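Local coordinates for protein 4-hydroxybutyrate CoA-transferase (Porphyromonas gingivalis, PDB 3EH7) that probably transfers coenzyme A from an acyl-CoA to a small carboxylic acid such as acetate or 4-hydroxybutyrate, at residues S34-V39 with A271-G276; F105-P110 with V298-V303; Y165-N170 with K286-E291; L190-I195 with I223-L228; E242-G247 with G267-T272. All blocks are in the same frame, centred on the assembly; numbering follows the deposited sequence.

Contact 1 opens just after strand 30-33 of the N-terminal parallel sheet, contact 2 at 105-110 and contact 3 at 165-170. Two short loops then close in series: contact 4 pins the segment after strand 179-183 to helix 222-229, and contact 5 joins 242-247 to strand 269-271. Both nest inside contacts 2 and 3, and contact 4 also inside contact 1. Contact 1 closes next, on the stretch that contact 5 also uses, then contact 3 at strand 290-292, and finally contact 2, which encloses contact 3. Contact 1 crosses both 2 and 3. Contacts 1 and 3 thus reach the region of strands 269-271 and 290-292, while contact 2 joins the starts of helices 109-114 and 301-304.

Contact 1 of 5, residues S34-V39 with A271-G276; sequences SHAAGV and ATFLMG
His35 meets Phe273 in a T-shaped aromatic pair that joins the loop after strand 30-33, in the parallel sheet of the N-terminal domain, to the short strand 273-274. The ring centroids are 4.5 Å apart and the planes stand at 74°, the imidazole presenting its edge to the phenyl face. Phe273 can be followed outward. Its CB points toward the loop, and chi1 of 80° puts CG in the crowded position between the backbone N and the carbonyl carbon. CG lies 3.7 Å from His35 CD2, the atom that sits over the middle of the phenyl ring. Phe273 CD1 also lies against His35 CD2, and CE1 is shared between His35 CD2 and NE2. On the other side CE2 touches Ala36 CB at 3.8 Å, and CZ at the tip ends 3.7 Å from His35 NE2. That nitrogen is hydrogen-bonded to Ser336, which helps to fix the rotation of the imidazole. Ala36 CB also covers one face of the histidine ring, so the methyl group touches both aromatics. Further along, Ala37 CB packs on Met275, a selenomethionine, with CG 3.8 Å away. Tyr281 of helix 278-284 touches this pair from outside. A water links the two backbones: it donates to Leu274 O at 2.7 Å and accepts a weak bond from Ala37 N at 3.1 Å.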
# COMPACT_ATOMS: atom_id res chain seq x y z
N SER A 34 -26.49 -1.22 -6.91
CA SER A 34 -26.03 0.12 -6.54
C SER A 34 -25.69 0.18 -5.06
O SER A 34 -26.41 -0.37 -4.22
CB SER A 34 -27.08 1.20 -6.85
OG SER A 34 -27.24 1.44 -8.22
N HIS A 35 -24.60 0.86 -4.77
CA HIS A 35 -24.03 0.93 -3.43
C HIS A 35 -24.83 1.81 -2.47
O HIS A 35 -25.41 2.81 -2.87
CB HIS A 35 -22.59 1.47 -3.52
CG HIS A 35 -21.86 1.48 -2.21
ND1 HIS A 35 -21.86 0.41 -1.36
CD2 HIS A 35 -21.06 2.42 -1.64
CE1 HIS A 35 -21.12 0.69 -0.29
NE2 HIS A 35 -20.63 1.91 -0.44
N ALA A 36 -24.83 1.41 -1.19
CA ALA A 36 -25.26 2.26 -0.07
C ALA A 36 -26.65 2.87 -0.26
O ALA A 36 -27.65 2.14 -0.34
CB ALA A 36 -24.16 3.33 0.28
N ALA A 37 -26.73 4.20 -0.31
CA ALA A 37 -28.04 4.88 -0.26
C ALA A 37 -28.84 4.68 -1.54
O ALA A 37 -30.07 4.86 -1.54
CB ALA A 37 -27.89 6.38 0.03
N GLY A 38 -28.15 4.28 -2.61
CA GLY A 38 -28.78 4.09 -3.89
C GLY A 38 -29.17 2.67 -4.17
O GLY A 38 -29.39 2.31 -5.30
N VAL A 39 -29.23 1.84 -3.14
CA VAL A 39 -29.65 0.45 -3.32
C VAL A 39 -31.03 0.48 -4.00
O VAL A 39 -31.90 1.24 -3.59
CB VAL A 39 -29.70 -0.30 -1.96
CG1 VAL A 39 -30.82 -1.31 -1.94
CG2 VAL A 39 -28.36 -1.00 -1.66
N ALA A 271 -16.48 13.21 -5.16
CA ALA A 271 -16.78 12.04 -4.36
C ALA A 271 -17.08 10.88 -5.31
O ALA A 271 -17.14 11.07 -6.50
CB ALA A 271 -18.00 12.31 -3.41
N THR A 272 -17.28 9.68 -4.77
CA THR A 272 -17.68 8.53 -5.58
C THR A 272 -19.06 8.01 -5.21
O THR A 272 -19.72 7.44 -6.05
CB THR A 272 -16.58 7.42 -5.60
OG1 THR A 272 -16.80 6.55 -6.72
CG2 THR A 272 -16.49 6.61 -4.30
N PHE A 273 -19.52 8.27 -3.97
CA PHE A 273 -20.91 8.02 -3.57
C PHE A 273 -21.31 9.01 -2.47
O PHE A 273 -20.46 9.72 -1.88
CB PHE A 273 -21.16 6.53 -3.19
CG PHE A 273 -20.71 6.13 -1.79
CD1 PHE A 273 -19.38 5.76 -1.54
CD2 PHE A 273 -21.61 6.09 -0.73
CE1 PHE A 273 -18.94 5.37 -0.27
CE2 PHE A 273 -21.18 5.71 0.59
CZ PHE A 273 -19.85 5.34 0.81
N LEU A 274 -22.62 9.12 -2.24
CA LEU A 274 -23.17 10.10 -1.29
C LEU A 274 -24.26 9.45 -0.47
O LEU A 274 -24.97 8.57 -0.96
CB LEU A 274 -23.79 11.28 -2.02
CG LEU A 274 -22.85 12.07 -2.91
CD1 LEU A 274 -23.62 13.04 -3.78
CD2 LEU A 274 -21.76 12.79 -2.07
N MSE A 275 -24.38 9.89 0.78
CA MSE A 275 -25.48 9.47 1.65
C MSE A 275 -25.70 10.51 2.75
O MSE A 275 -24.74 11.05 3.30
CB MSE A 275 -25.18 8.11 2.28
CG MSE A 275 -26.26 7.64 3.23
SE MSE A 275 -26.16 5.75 3.59
CE MSE A 275 -24.50 5.34 2.69
N GLY A 276 -26.96 10.79 3.06
CA GLY A 276 -27.28 11.78 4.09
C GLY A 276 -28.77 11.96 4.18
O GLY A 276 -29.51 11.05 3.87
O HOH W 1 -25.00 6.08 -2.03

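Contact 2 of 5, residues F105-P110 with V298-V303; sequences FFYEVP and VNDPRV
Tyr107 turns a ring face to Pro301 in a CH-pi contact at the start of helix 301-304, and the same tyrosine packs on the turn that leads into the helix. Pro301 CD stands 3.8 Å from the ring centroid, only 9° off the normal, with the two side chains crossing at about a right angle. Glu108 CG covers the opposite face toward its rim. Nearer the backbone, Tyr107 CB rests against Asn299 O at 3.4 Å and Asn299 CB at 3.6 Å. Phe106 adds an oblique approach: its CD2 is 3.7 Å from Asn299 ND2, and ring and amide planes lie 75° apart. The next shell sets these groups. Asn299 OD1 bonds to Tyr344 OH and ND2 donates to both Asp343 and Glu242, so the amide is held from both ends; Asp343 also takes Tyr107 N. Trp350 of the second subunit packs on Pro301 and Asp300 and makes a cation-pi contact with Arg302, which places this contact at the dimer interface. Asp300 is the N-cap of helix 301-304. Its OD1 is gripped twice, by Arg302 N at 2.8 Å from above the carboxylate plane, and on its syn lone pair by Arg302 NE at 3.0 Å, an almost straight bond of 176°. The side-on salt bridge is completed by Arg302 NH2 donating to Asp300 OD2 at 2.8 Å.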
# COMPACT_ATOMS: atom_id res chain seq x y z
N PHE A 105 -8.72 -3.78 -2.99
CA PHE A 105 -8.72 -2.33 -2.76
C PHE A 105 -9.92 -1.75 -3.50
O PHE A 105 -10.17 -2.11 -4.64
CB PHE A 105 -7.46 -1.68 -3.28
CG PHE A 105 -6.23 -1.96 -2.45
CD1 PHE A 105 -6.28 -1.98 -1.08
CD2 PHE A 105 -5.00 -2.17 -3.09
CE1 PHE A 105 -5.13 -2.23 -0.32
CE2 PHE A 105 -3.85 -2.38 -2.35
CZ PHE A 105 -3.93 -2.43 -0.95
N PHE A 106 -10.64 -0.84 -2.88
CA PHE A 106 -11.86 -0.28 -3.47
C PHE A 106 -11.58 0.31 -4.87
O PHE A 106 -12.30 0.01 -5.83
CB PHE A 106 -12.44 0.76 -2.51
CG PHE A 106 -13.85 1.18 -2.83
CD1 PHE A 106 -14.63 0.55 -3.80
CD2 PHE A 106 -14.41 2.24 -2.13
CE1 PHE A 106 -15.92 0.99 -4.06
CE2 PHE A 106 -15.70 2.66 -2.38
CZ PHE A 106 -16.46 2.03 -3.34
N TYR A 107 -10.54 1.13 -5.01
CA TYR A 107 -10.19 1.72 -6.31
C TYR A 107 -9.87 0.71 -7.43
O TYR A 107 -9.95 1.06 -8.59
CB TYR A 107 -9.06 2.76 -6.19
CG TYR A 107 -7.68 2.17 -6.23
CD1 TYR A 107 -7.09 1.68 -5.08
CD2 TYR A 107 -6.98 2.04 -7.45
CE1 TYR A 107 -5.82 1.13 -5.10
CE2 TYR A 107 -5.71 1.47 -7.47
CZ TYR A 107 -5.15 1.02 -6.28
OH TYR A 107 -3.91 0.45 -6.23
N GLU A 108 -9.52 -0.52 -7.06
CA GLU A 108 -9.18 -1.58 -7.99
C GLU A 108 -10.38 -2.39 -8.48
O GLU A 108 -10.26 -3.15 -9.45
CB GLU A 108 -8.17 -2.55 -7.35
CG GLU A 108 -6.74 -2.35 -7.79
CD GLU A 108 -5.83 -3.48 -7.32
OE1 GLU A 108 -5.64 -3.64 -6.10
OE2 GLU A 108 -5.31 -4.22 -8.19
N VAL A 109 -11.52 -2.24 -7.82
CA VAL A 109 -12.70 -3.02 -8.18
C VAL A 109 -13.14 -2.85 -9.64
O VAL A 109 -13.39 -3.85 -10.33
CB VAL A 109 -13.85 -2.72 -7.21
CG1 VAL A 109 -15.16 -3.29 -7.70
CG2 VAL A 109 -13.47 -3.26 -5.81
N PRO A 110 -13.23 -1.61 -10.15
CA PRO A 110 -13.71 -1.46 -11.55
C PRO A 110 -12.84 -2.19 -12.58
O PRO A 110 -13.38 -2.87 -13.47
CB PRO A 110 -13.70 0.05 -11.78
CG PRO A 110 -13.85 0.62 -10.34
CD PRO A 110 -13.07 -0.30 -9.48
N VAL A 298 -11.66 8.30 -8.36
CA VAL A 298 -11.64 9.07 -7.09
C VAL A 298 -10.68 8.51 -6.05
O VAL A 298 -9.97 9.29 -5.37
CB VAL A 298 -13.03 9.26 -6.48
CG1 VAL A 298 -12.98 10.13 -5.16
CG2 VAL A 298 -13.99 9.88 -7.51
N ASN A 299 -10.64 7.19 -5.91
CA ASN A 299 -9.90 6.54 -4.83
C ASN A 299 -8.50 6.09 -5.28
O ASN A 299 -7.79 5.45 -4.53
CB ASN A 299 -10.67 5.31 -4.30
CG ASN A 299 -11.66 5.64 -3.19
OD1 ASN A 299 -12.44 6.59 -3.29
ND2 ASN A 299 -11.71 4.77 -2.18
N ASP A 300 -8.12 6.38 -6.52
CA ASP A 300 -6.80 6.00 -6.98
C ASP A 300 -5.79 6.86 -6.21
O ASP A 300 -5.87 8.08 -6.25
CB ASP A 300 -6.67 6.27 -8.44
CG ASP A 300 -5.35 5.76 -9.01
OD1 ASP A 300 -4.29 5.76 -8.34
OD2 ASP A 300 -5.39 5.35 -10.16
N PRO A 301 -4.88 6.23 -5.47
CA PRO A 301 -3.88 7.04 -4.75
C PRO A 301 -3.17 8.08 -5.63
O PRO A 301 -2.87 9.17 -5.16
CB PRO A 301 -2.93 6.00 -4.20
CG PRO A 301 -3.82 4.79 -3.95
CD PRO A 301 -4.70 4.79 -5.19
N ARG A 302 -2.92 7.75 -6.89
CA ARG A 302 -2.28 8.71 -7.81
C ARG A 302 -3.15 9.91 -8.17
O ARG A 302 -2.64 10.95 -8.51
CB ARG A 302 -1.84 7.99 -9.08
CG ARG A 302 -0.84 6.86 -8.79
CD ARG A 302 -0.75 5.91 -9.96
NE ARG A 302 -2.02 5.23 -10.19
CZ ARG A 302 -2.20 4.32 -11.14
NH1 ARG A 302 -1.21 4.00 -11.96
NH2 ARG A 302 -3.39 3.75 -11.30
N VAL A 303 -4.47 9.75 -8.10
CA VAL A 303 -5.39 10.86 -8.36
C VAL A 303 -5.59 11.67 -7.09
O VAL A 303 -5.55 12.91 -7.11
CB VAL A 303 -6.76 10.37 -8.87
CG1 VAL A 303 -7.73 11.55 -8.98
CG2 VAL A 303 -6.59 9.64 -10.22

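Contact 3 of 5, residues Y165-N170 with K286-E291; sequences YVHGDN and KNPDVE
Lys286 N donates to Tyr165 O at 2.8 Å in a nearly straight bond of 170°, the firm backbone link between two segments that run together at the edge of a mixed beta sheet. Next along, a water takes the place of a direct bond, accepting from His167 N at 3.0 Å and donating to Asn287 O; then Gly168 comes up beside Glu291. Segment 286-291 is shaped by a type I turn from Asn287 to Val290, reinforced by an Asx turn in which Asn287 OD1 accepts from Asp289 N. His167 packs against the start of this turn. Chi1 of -71° sets CG anti to the carbonyl carbon; the ring beyond it meets the backbone of 286-288. CD2 sits 3.4 Å from Asn287 O, while NE2 meets Lys286 C nearly in the ring plane. Pro288 CB lies over one face and Tyr165 CE1 over the other, both toward the rim. On the buried side Val166 touches Val290, with Ile284 packing on both. Glu291 is held by Tyr293 OH and by a salt bridge to Lys268. The Lys286 chain, bent at chi3 and chi4, crosses Tyr165 at about a right angle, NZ ending 3.8 Å from Tyr165 CB.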
# COMPACT_ATOMS: atom_id res chain seq x y z
N TYR A 165 -30.36 13.87 -9.97
CA TYR A 165 -29.48 13.89 -11.14
C TYR A 165 -28.18 14.49 -10.66
O TYR A 165 -28.15 15.65 -10.26
CB TYR A 165 -30.08 14.72 -12.27
CG TYR A 165 -29.22 14.78 -13.53
CD1 TYR A 165 -28.21 15.73 -13.66
CD2 TYR A 165 -29.41 13.88 -14.57
CE1 TYR A 165 -27.42 15.80 -14.78
CE2 TYR A 165 -28.63 13.95 -15.73
CZ TYR A 165 -27.63 14.91 -15.80
OH TYR A 165 -26.83 15.02 -16.91
N VAL A 166 -27.13 13.69 -10.63
CA VAL A 166 -25.84 14.14 -10.09
C VAL A 166 -24.79 14.21 -11.19
O VAL A 166 -24.61 13.26 -11.99
CB VAL A 166 -25.36 13.24 -8.92
CG1 VAL A 166 -23.98 13.69 -8.37
CG2 VAL A 166 -26.43 13.24 -7.80
N HIS A 167 -24.08 15.32 -11.18
CA HIS A 167 -23.06 15.63 -12.15
C HIS A 167 -21.79 14.82 -12.00
O HIS A 167 -21.64 14.04 -11.04
CB HIS A 167 -22.76 17.12 -12.10
CG HIS A 167 -23.86 17.96 -12.65
ND1 HIS A 167 -24.05 18.15 -14.00
CD2 HIS A 167 -24.88 18.62 -12.03
CE1 HIS A 167 -25.12 18.90 -14.19
NE2 HIS A 167 -25.63 19.21 -13.01
N GLY A 168 -20.88 15.02 -12.95
CA GLY A 168 -19.60 14.31 -13.02
C GLY A 168 -19.65 13.23 -14.10
O GLY A 168 -20.54 13.25 -14.95
N ASP A 169 -18.70 12.30 -14.06
CA ASP A 169 -18.68 11.14 -14.98
C ASP A 169 -19.62 10.09 -14.41
O ASP A 169 -19.21 9.10 -13.83
CB ASP A 169 -17.27 10.59 -15.14
CG ASP A 169 -17.21 9.40 -16.08
OD1 ASP A 169 -18.08 9.28 -16.99
OD2 ASP A 169 -16.28 8.59 -15.92
N ASN A 170 -20.92 10.33 -14.58
CA ASN A 170 -21.93 9.68 -13.78
C ASN A 170 -23.22 9.43 -14.55
O ASN A 170 -24.31 9.43 -13.96
CB ASN A 170 -22.23 10.59 -12.59
CG ASN A 170 -22.95 9.90 -11.48
OD1 ASN A 170 -22.73 8.71 -11.20
ND2 ASN A 170 -23.80 10.66 -10.79
N LYS A 286 -28.87 18.26 -9.66
CA LYS A 286 -28.54 19.23 -10.71
C LYS A 286 -27.58 20.32 -10.24
O LYS A 286 -27.59 21.43 -10.78
CB LYS A 286 -29.81 19.84 -11.30
CG LYS A 286 -30.74 18.83 -11.95
CD LYS A 286 -32.11 19.44 -12.26
CE LYS A 286 -32.76 18.80 -13.51
NZ LYS A 286 -32.46 17.32 -13.62
N ASN A 287 -26.73 20.01 -9.27
CA ASN A 287 -25.77 20.98 -8.75
C ASN A 287 -24.41 20.73 -9.38
O ASN A 287 -23.73 19.74 -9.05
CB ASN A 287 -25.70 20.87 -7.23
CG ASN A 287 -24.77 21.88 -6.60
OD1 ASN A 287 -23.96 22.49 -7.28
ND2 ASN A 287 -24.87 22.04 -5.28
N PRO A 288 -23.99 21.62 -10.30
CA PRO A 288 -22.74 21.32 -11.00
C PRO A 288 -21.48 21.45 -10.15
O PRO A 288 -20.41 21.09 -10.62
CB PRO A 288 -22.71 22.34 -12.15
CG PRO A 288 -23.60 23.44 -11.74
CD PRO A 288 -24.59 22.89 -10.74
N ASP A 289 -21.58 21.98 -8.94
CA ASP A 289 -20.42 22.03 -8.06
C ASP A 289 -20.17 20.69 -7.37
O ASP A 289 -19.18 20.57 -6.66
CB ASP A 289 -20.61 23.11 -6.99
CG ASP A 289 -20.68 24.51 -7.58
OD1 ASP A 289 -20.15 24.70 -8.69
OD2 ASP A 289 -21.28 25.40 -6.96
N VAL A 290 -21.07 19.72 -7.55
CA VAL A 290 -20.91 18.37 -7.01
C VAL A 290 -20.68 17.45 -8.19
O VAL A 290 -21.50 17.40 -9.11
CB VAL A 290 -22.17 17.88 -6.26
CG1 VAL A 290 -21.97 16.44 -5.75
CG2 VAL A 290 -22.52 18.82 -5.10
N GLU A 291 -19.55 16.72 -8.16
CA GLU A 291 -19.21 15.82 -9.23
C GLU A 291 -18.84 14.46 -8.67
O GLU A 291 -17.93 14.34 -7.84
CB GLU A 291 -18.08 16.41 -10.10
CG GLU A 291 -18.54 17.59 -10.92
CD GLU A 291 -17.45 18.21 -11.79
OE1 GLU A 291 -16.26 17.82 -11.68
OE2 GLU A 291 -17.79 19.14 -12.55
O HOH W 2 -24.83 17.10 -8.94

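Contact 4 of 5, residues L190-I195 with I223-L228; sequences LAKPKI and IPDAAL
Lys192 NZ is the polar atom on which this contact converges, and Asp225 is what it converges with. The ammonium reaches the aspartate mostly through water. One water accepts from NZ at 3.3 Å and donates to Asp225 OD1 at 2.7 Å; a second accepts a weak bond from NZ and donates to the backbone oxygen Asp225 O at 2.9 Å. The direct salt bridge is long, with Lys192 NZ 3.7 Å from Asp225 OD1. NZ in fact comes in over the flat face of the carboxylate, 3.6 Å from Asp225 CG and almost as far from either oxygen. Two bends bring it there: chi3 of 81° swings CE and chi4 of 74° swings NZ back over the group. The nearby positive charge would probably help to keep the carboxylate ionised. Asp225 OD2 also meets Pro193, tip to tip, with Pro193 CD 3.4 Å away, while the aliphatic CG of Lys192 passes close to the same oxygen. The apolar part follows at Ile195, just before the loop leads on to helix 197-208. Its CG2 packs on Ala226 CB at 3.8 Å, and CD1 touches the helix backbone at Ala226 N and CA. Lys192 and Pro193 are exposed, whereas Asp225 and Ala226 are buried. Asp246 of helix 246-253 touches Lys192 as well. The arrangement is that of a connecting loop laid across a helix, 222-229, which is the helix of the beta-alpha-beta crossover between the parallel strands 215-217 and 238-240.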
# COMPACT_ATOMS: atom_id res chain seq x y z
N LEU A 190 -29.89 9.11 6.13
CA LEU A 190 -29.24 8.99 7.42
C LEU A 190 -29.60 10.19 8.23
O LEU A 190 -29.53 11.33 7.73
CB LEU A 190 -27.74 9.06 7.25
CG LEU A 190 -26.93 7.91 6.70
CD1 LEU A 190 -25.52 8.44 6.56
CD2 LEU A 190 -26.99 6.72 7.63
N ALA A 191 -29.94 9.95 9.49
CA ALA A 191 -29.97 10.99 10.51
C ALA A 191 -28.57 11.11 11.09
O ALA A 191 -27.84 10.11 11.18
CB ALA A 191 -30.98 10.64 11.62
N LYS A 192 -28.21 12.33 11.47
CA LYS A 192 -26.90 12.58 12.10
C LYS A 192 -26.99 12.08 13.54
O LYS A 192 -28.00 12.29 14.19
CB LYS A 192 -26.53 14.07 12.06
CG LYS A 192 -25.93 14.53 10.72
CD LYS A 192 -26.10 16.06 10.51
CE LYS A 192 -25.03 16.85 11.26
NZ LYS A 192 -23.72 16.75 10.59
N PRO A 193 -25.94 11.39 14.03
CA PRO A 193 -25.95 10.82 15.37
C PRO A 193 -25.61 11.84 16.44
O PRO A 193 -25.07 12.88 16.13
CB PRO A 193 -24.86 9.77 15.31
CG PRO A 193 -23.87 10.34 14.31
CD PRO A 193 -24.63 11.22 13.37
N LYS A 194 -25.92 11.51 17.69
CA LYS A 194 -25.53 12.37 18.80
C LYS A 194 -24.00 12.37 18.90
O LYS A 194 -23.37 11.34 18.73
CB LYS A 194 -26.19 11.91 20.12
N ILE A 195 -23.42 13.54 19.11
CA ILE A 195 -21.99 13.67 19.39
C ILE A 195 -21.81 13.71 20.92
O ILE A 195 -22.36 14.57 21.59
CB ILE A 195 -21.45 14.95 18.74
CG1 ILE A 195 -21.73 14.90 17.23
CG2 ILE A 195 -19.96 15.12 19.03
CD1 ILE A 195 -21.33 16.15 16.46
N ILE A 223 -17.78 11.06 14.79
CA ILE A 223 -16.37 11.54 14.75
C ILE A 223 -16.14 12.53 13.62
O ILE A 223 -15.69 13.67 13.84
CB ILE A 223 -15.36 10.35 14.77
CG1 ILE A 223 -15.25 9.81 16.20
CG2 ILE A 223 -13.96 10.76 14.29
CD1 ILE A 223 -14.58 8.45 16.30
N PRO A 224 -16.45 12.13 12.39
CA PRO A 224 -16.27 13.09 11.32
C PRO A 224 -17.17 14.31 11.46
O PRO A 224 -16.74 15.40 11.16
CB PRO A 224 -16.62 12.28 10.07
CG PRO A 224 -17.28 11.07 10.54
CD PRO A 224 -16.77 10.79 11.88
N ASP A 225 -18.41 14.13 11.92
CA ASP A 225 -19.32 15.25 12.15
C ASP A 225 -18.71 16.20 13.18
O ASP A 225 -18.74 17.42 13.00
CB ASP A 225 -20.68 14.76 12.65
CG ASP A 225 -21.50 14.08 11.57
OD1 ASP A 225 -21.13 14.16 10.36
OD2 ASP A 225 -22.50 13.42 11.92
N ALA A 226 -18.15 15.62 14.24
CA ALA A 226 -17.55 16.42 15.30
C ALA A 226 -16.34 17.17 14.78
O ALA A 226 -16.09 18.32 15.18
CB ALA A 226 -17.17 15.55 16.50
N ALA A 227 -15.56 16.52 13.92
CA ALA A 227 -14.42 17.21 13.29
C ALA A 227 -14.88 18.43 12.48
O ALA A 227 -14.32 19.51 12.61
CB ALA A 227 -13.63 16.24 12.40
N LEU A 228 -15.93 18.26 11.68
CA LEU A 228 -16.43 19.32 10.81
C LEU A 228 -17.00 20.49 11.63
O LEU A 228 -16.91 21.65 11.24
CB LEU A 228 -17.50 18.77 9.85
CG LEU A 228 -17.04 17.80 8.75
CD1 LEU A 228 -18.18 16.97 8.19
CD2 LEU A 228 -16.34 18.56 7.64
O HOH W 3 -23.02 14.43 8.41
O HOH W 4 -20.86 18.33 11.32

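Contact 5 of 5, residues E242-G247 with G267-T272; sequences EMFSDG and GKMVAT
Glu242 and Thr272 meet closely where strand 269-271 ends, next to the small parallel pair of strands 243-244 and 273-274. Thr272 N donates to Glu242 O at 3.0 Å with an angle of 163° at the hydrogen, reaching the oxygen from above the carbonyl plane. The same oxygen probably accepts from Phe273 N as well, and has the methyl Thr272 CG2 only 3.3 Å away. The two side chains then lie side by side, pointing the same way, with Glu242 CG 3.8 Å from that methyl. Both polar ends are held by other parts of the chain: the carboxylate by Thr338 and Asn299, and the threonine hydroxyl by Tyr293. Ala271 CB fills the angle between this corner and Phe244, touching Glu242 O on one side and Phe244 CD2 on the other.

The touching parts run at 127° to each other. The Phe244 ring reaches across to strand 269-271, with Val290 and Leu274 also touching it. CE2 reaches Met269 CB at 3.8 Å, the two side chains crossing at about a right angle. In contrast to this buried core, Gly267 and Lys268 before the strand are partly exposed, and Lys268 turns to a salt bridge with Glu291. Met269, a selenomethionine, ends the contact with an oblique Met-aromatic approach, its SE 4.7 Å from the Phe244 centroid and 4.0 Å from Phe244 CZ.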
# COMPACT_ATOMS: atom_id res chain seq x y z
N GLU A 242 -14.18 9.94 -0.51
CA GLU A 242 -14.90 8.77 -0.97
C GLU A 242 -16.40 9.10 -0.97
O GLU A 242 -17.14 8.82 -1.94
CB GLU A 242 -14.61 7.56 -0.10
CG GLU A 242 -15.11 6.26 -0.75
CD GLU A 242 -14.75 5.04 0.07
OE1 GLU A 242 -13.53 4.77 0.16
OE2 GLU A 242 -15.66 4.38 0.62
N MSE A 243 -16.86 9.68 0.13
CA MSE A 243 -18.24 10.12 0.22
C MSE A 243 -18.33 11.35 1.11
O MSE A 243 -17.43 11.62 1.87
CB MSE A 243 -19.13 8.99 0.74
CG MSE A 243 -18.81 8.53 2.14
SE MSE A 243 -19.73 9.47 3.58
CE MSE A 243 -21.57 8.92 3.24
N PHE A 244 -19.43 12.08 0.99
CA PHE A 244 -19.76 13.11 1.98
C PHE A 244 -21.25 13.09 2.29
O PHE A 244 -22.00 12.31 1.69
CB PHE A 244 -19.22 14.50 1.62
CG PHE A 244 -19.86 15.13 0.42
CD1 PHE A 244 -21.06 15.81 0.52
CD2 PHE A 244 -19.23 15.07 -0.82
CE1 PHE A 244 -21.64 16.40 -0.61
CE2 PHE A 244 -19.81 15.65 -1.94
CZ PHE A 244 -21.02 16.35 -1.82
N SER A 245 -21.64 13.93 3.24
CA SER A 245 -22.96 13.88 3.81
C SER A 245 -23.34 15.27 4.31
O SER A 245 -22.77 16.26 3.86
CB SER A 245 -22.99 12.87 4.97
OG SER A 245 -24.30 12.50 5.32
N ASP A 246 -24.24 15.31 5.30
CA ASP A 246 -24.84 16.55 5.76
C ASP A 246 -23.82 17.52 6.30
O ASP A 246 -23.92 18.72 6.02
CB ASP A 246 -25.92 16.29 6.83
CG ASP A 246 -27.18 15.68 6.24
OD1 ASP A 246 -28.17 16.42 6.03
OD2 ASP A 246 -27.17 14.45 5.96
N GLY A 247 -22.87 17.00 7.07
CA GLY A 247 -21.86 17.83 7.76
C GLY A 247 -21.02 18.65 6.80
O GLY A 247 -20.72 19.81 7.08
N GLY A 267 -12.99 24.30 -7.04
CA GLY A 267 -14.37 24.71 -6.84
C GLY A 267 -15.40 23.60 -6.81
O GLY A 267 -16.59 23.89 -6.71
N LYS A 268 -14.99 22.34 -6.89
CA LYS A 268 -15.92 21.22 -6.95
C LYS A 268 -15.78 20.32 -5.74
O LYS A 268 -14.68 20.15 -5.24
CB LYS A 268 -15.69 20.37 -8.21
CG LYS A 268 -15.64 21.16 -9.54
CD LYS A 268 -16.98 21.77 -9.91
CE LYS A 268 -16.87 22.55 -11.23
NZ LYS A 268 -16.32 21.69 -12.31
N MSE A 269 -16.90 19.73 -5.29
CA MSE A 269 -16.88 18.66 -4.30
C MSE A 269 -16.87 17.36 -5.09
O MSE A 269 -17.83 17.05 -5.78
CB MSE A 269 -18.13 18.71 -3.41
CG MSE A 269 -18.30 20.01 -2.60
SE MSE A 269 -20.18 20.21 -2.15
CE MSE A 269 -20.63 21.45 -3.58
N VAL A 270 -15.77 16.62 -4.98
CA VAL A 270 -15.58 15.38 -5.74
C VAL A 270 -15.70 14.20 -4.77
O VAL A 270 -15.10 14.22 -3.68
CB VAL A 270 -14.22 15.41 -6.42
CG1 VAL A 270 -13.87 14.05 -7.03
CG2 VAL A 270 -14.19 16.52 -7.46
N ALA A 271 -16.48 13.21 -5.16
CA ALA A 271 -16.78 12.04 -4.36
C ALA A 271 -17.08 10.88 -5.31
O ALA A 271 -17.14 11.07 -6.50
CB ALA A 271 -18.00 12.31 -3.41
N THR A 272 -17.28 9.68 -4.77
CA THR A 272 -17.68 8.53 -5.58
C THR A 272 -19.06 8.01 -5.21
O THR A 272 -19.72 7.44 -6.05
CB THR A 272 -16.58 7.42 -5.60
OG1 THR A 272 -16.80 6.55 -6.72
CG2 THR A 272 -16.49 6.61 -4.30